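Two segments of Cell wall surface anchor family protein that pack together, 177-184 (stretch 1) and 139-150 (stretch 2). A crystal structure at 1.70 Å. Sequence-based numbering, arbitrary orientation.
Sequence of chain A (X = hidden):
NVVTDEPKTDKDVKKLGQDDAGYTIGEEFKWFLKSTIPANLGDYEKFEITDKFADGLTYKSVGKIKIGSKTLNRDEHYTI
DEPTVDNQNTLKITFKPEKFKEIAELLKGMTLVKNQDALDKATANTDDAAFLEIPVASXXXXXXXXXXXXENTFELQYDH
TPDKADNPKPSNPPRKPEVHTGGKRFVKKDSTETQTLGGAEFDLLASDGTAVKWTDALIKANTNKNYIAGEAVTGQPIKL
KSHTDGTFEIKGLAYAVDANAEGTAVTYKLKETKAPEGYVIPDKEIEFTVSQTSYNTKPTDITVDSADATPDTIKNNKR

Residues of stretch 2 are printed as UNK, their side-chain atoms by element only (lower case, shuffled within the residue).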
# COMPACT_ATOMS: atom_id res chain seq x y z
N PRO A 177 -1.83 -2.11 10.78
CA PRO A 177 -0.70 -2.13 9.83
C PRO A 177 -0.69 -0.88 8.97
O PRO A 177 -1.67 -0.14 8.92
CB PRO A 177 -0.99 -3.38 8.98
CG PRO A 177 -2.51 -3.48 8.98
CD PRO A 177 -2.94 -2.98 10.36
N GLU A 178 0.43 -0.63 8.26
CA GLU A 178 0.52 0.57 7.41
C GLU A 178 1.43 0.34 6.22
O GLU A 178 2.33 -0.52 6.26
CB GLU A 178 1.03 1.79 8.20
CG GLU A 178 2.43 1.64 8.82
CD GLU A 178 3.58 1.87 7.84
OE1 GLU A 178 3.44 2.67 6.89
OE2 GLU A 178 4.67 1.26 8.03
N VAL A 179 1.18 1.11 5.17
CA VAL A 179 2.09 1.17 4.03
C VAL A 179 2.54 2.59 3.75
O VAL A 179 1.94 3.57 4.22
CB VAL A 179 1.46 0.56 2.75
CG1 VAL A 179 1.17 -0.92 2.94
CG2 VAL A 179 0.17 1.33 2.34
N HIS A 180 3.59 2.72 2.96
CA HIS A 180 4.12 4.05 2.66
C HIS A 180 4.80 4.03 1.31
O HIS A 180 5.28 2.97 0.88
CB HIS A 180 5.12 4.47 3.73
CG HIS A 180 5.98 3.35 4.19
ND1 HIS A 180 5.66 2.56 5.28
CD2 HIS A 180 7.12 2.82 3.67
CE1 HIS A 180 6.57 1.62 5.42
NE2 HIS A 180 7.46 1.74 4.45
N THR A 181 4.87 5.21 0.70
CA THR A 181 5.55 5.44 -0.57
C THR A 181 6.26 6.79 -0.46
O THR A 181 5.88 7.59 0.37
CB THR A 181 4.54 5.41 -1.76
OG1 THR A 181 5.24 5.31 -3.00
CG2 THR A 181 3.60 6.62 -1.79
N GLY A 182 7.28 7.02 -1.29
CA GLY A 182 8.10 8.22 -1.18
C GLY A 182 8.34 8.94 -2.50
O GLY A 182 7.81 8.55 -3.54
N GLY A 183 9.16 9.98 -2.46
CA GLY A 183 9.47 10.77 -3.64
C GLY A 183 10.82 11.45 -3.53
O GLY A 183 11.49 11.36 -2.49
N LYS A 184 11.22 12.14 -4.59
CA LYS A 184 12.47 12.88 -4.57
C LYS A 184 12.37 14.13 -5.42
O LYS A 184 11.67 14.13 -6.43
CB LYS A 184 13.63 12.00 -5.05
CG LYS A 184 15.00 12.67 -4.90
CD LYS A 184 15.49 12.75 -3.43
CE LYS A 184 16.83 13.50 -3.39
NZ LYS A 184 17.22 13.85 -2.00
N UNK A 139 -3.83 -0.88 -3.90
CA UNK A 139 -2.65 -0.11 -4.32
C UNK A 139 -2.60 1.18 -3.51
O UNK A 139 -3.61 1.61 -2.96
c UNK A 139 -2.67 0.27 -5.81
c UNK A 139 -2.70 -0.97 -6.70
o UNK A 139 -3.82 1.08 -6.09
N UNK A 140 -1.41 1.78 -3.41
CA UNK A 140 -1.30 3.15 -2.93
C UNK A 140 -1.54 4.05 -4.14
O UNK A 140 -1.04 3.77 -5.22
c UNK A 140 0.44 2.50 -1.19
c UNK A 140 0.12 3.43 -2.37
c UNK A 140 0.25 4.91 -1.94
c UNK A 140 1.89 2.60 -0.63
N UNK A 141 -2.31 5.12 -3.97
CA UNK A 141 -2.59 6.02 -5.09
C UNK A 141 -1.99 7.42 -4.92
O UNK A 141 -1.26 7.68 -3.95
c UNK A 141 -4.10 6.10 -5.36
n UNK A 141 -5.97 6.02 -3.82
o UNK A 141 -4.48 7.71 -3.67
c UNK A 141 -4.87 6.68 -4.21
N UNK A 142 -2.29 8.30 -5.87
CA UNK A 142 -1.76 9.66 -5.91
C UNK A 142 -2.18 10.55 -4.74
O UNK A 142 -1.65 11.64 -4.56
c UNK A 142 -4.60 9.75 -7.61
o UNK A 142 -5.81 10.06 -7.46
o UNK A 142 -4.25 8.59 -7.90
c UNK A 142 -2.11 10.31 -7.26
c UNK A 142 -3.55 10.84 -7.41
N UNK A 143 -3.14 10.10 -3.93
CA UNK A 143 -3.59 10.89 -2.79
C UNK A 143 -2.73 10.67 -1.54
O UNK A 143 -2.88 11.37 -0.55
c UNK A 143 -6.00 11.04 -3.65
c UNK A 143 -5.07 10.61 -2.50
c UNK A 143 -7.46 11.01 -3.19
c UNK A 143 -8.41 11.51 -4.27
n UNK A 143 -8.99 10.38 -5.06
N UNK A 144 -1.82 9.70 -1.60
CA UNK A 144 -0.91 9.44 -0.49
C UNK A 144 -0.05 10.67 -0.20
O UNK A 144 0.29 11.45 -1.11
c UNK A 144 -0.02 8.25 -0.82
N UNK A 145 0.31 10.85 1.07
CA UNK A 145 1.34 11.83 1.42
C UNK A 145 2.66 11.08 1.38
O UNK A 145 2.78 10.02 1.99
c UNK A 145 1.12 12.45 2.81
c UNK A 145 -0.15 13.26 2.82
c UNK A 145 2.29 13.39 3.19
N UNK A 146 3.64 11.62 0.64
CA UNK A 146 4.91 10.92 0.49
C UNK A 146 5.69 10.87 1.81
O UNK A 146 5.91 11.90 2.45
c UNK A 146 6.01 12.00 -3.10
c UNK A 146 4.46 10.16 -2.42
c UNK A 146 5.73 11.53 -0.66
c UNK A 146 5.04 11.54 -2.03
N UNK A 147 6.08 9.66 2.21
CA UNK A 147 6.79 9.41 3.46
C UNK A 147 5.88 9.22 4.66
O UNK A 147 6.36 9.02 5.78
N UNK A 148 4.57 9.27 4.43
CA UNK A 148 3.59 9.15 5.53
C UNK A 148 3.02 7.75 5.65
O UNK A 148 2.72 7.11 4.64
c UNK A 148 2.47 10.18 5.36
c UNK A 148 1.58 10.35 6.58
c UNK A 148 0.48 11.36 6.30
c UNK A 148 -0.36 11.64 7.54
n UNK A 148 0.39 12.47 8.51
N UNK A 149 2.86 7.25 6.88
CA UNK A 149 2.19 5.96 7.09
C UNK A 149 0.72 6.04 6.66
O UNK A 149 -0.02 6.96 7.04
c UNK A 149 2.30 5.54 8.53
N UNK A 150 0.31 5.08 5.84
CA UNK A 150 -1.09 5.00 5.42
C UNK A 150 -1.62 3.74 6.08
O UNK A 150 -1.23 2.63 5.73
c UNK A 150 -1.25 4.90 3.89
c UNK A 150 -0.50 6.01 3.17
c UNK A 150 -2.74 4.92 3.52
c UNK A 150 -0.35 5.76 1.68
O HOH W 1 3.20 7.21 1.97

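Position 139 has three side-chain atoms: one carbon that carries an oxygen and a second carbon. It points away from stretch 1 and touches nothing there. A hydroxyl on a forked first carbon makes it T139.

Position 140 has four carbons, forked at the first, with one arm two carbons long. It points toward stretch 1. The end of the long arm lies 3.7 Å from V179 CG2. This is isoleucine, I140. Its CD1 is also 3.7 Å from H180 O, and its CG2 is 3.8 Å from T181 CG2.

Position 141 has two carbons, the second bearing one oxygen and one nitrogen. This is an amide on a short stem, N141. It points away and opens a type I turn that runs to position 144.

Position 142 has three carbons, the third carrying two oxygens. That carboxylate gives E142, which makes no contact with stretch 1.

Position 143 has four carbons in a row ending in nitrogen, so it is K143. It is exposed and out of reach of stretch 1. Its backbone N donates to N141 OD1 at 2.8 Å, which braces the turn. Its NZ forms a long salt bridge with E142 OE2, at 4.0 Å.

Position 144 has a single carbon, CB, 4.1 Å from T181 CG2. It is A144. Its N donates to N141 O at 3.1 Å and closes the turn.

Position 145 has one carbon carrying two more. It is V145, and its side chain points away. V145 O lies 2.8 Å from water 1.

Position 146 has four carbons, forked at the second. One terminal carbon lies 3.7 Å from T181 CG2 and the other 3.7 Å from G183 CA. This is L146. The first of these carbons is CD2 and the second CD1. An ideal CB on G183 would sit 2.5 Å from L146 CD1, a clash, so the bare glycine leaves room for this methyl.

Position 147 has no side-chain atoms and is G147. Its positive phi, 87°, favours glycine and suits the type II turn from V145 to position 148. Its N donates to T181 O at 2.8 Å.

Position 148 has four carbons in a row ending in nitrogen: K148. The side chain points away. Its backbone N donates to V145 O at 3.1 Å, and K148 O lies 2.7 Å from water 1.

Position 149 has one carbon, CB, 3.5 Å from E178 OE1. It is A149.

Position 150 has four carbons, forked at the first, with one arm of two carbons. Its CB lies 4.1 Å from V179 CG2, and both side chains lie on the same face of the sheet. It is I150.

The contact is held by backbone and filled by carbon. V179 and I150 form an antiparallel pair: I150 N donates to V179 O at 2.7 Å, and V179 N to I150 O at 2.9 Å. Water 1 joins the segments by accepting from T181 N at 2.9 Å. I140 and L146 pack against V179, T181 and G183.

Stretch 2 139-150: TINEKAVLGKAI
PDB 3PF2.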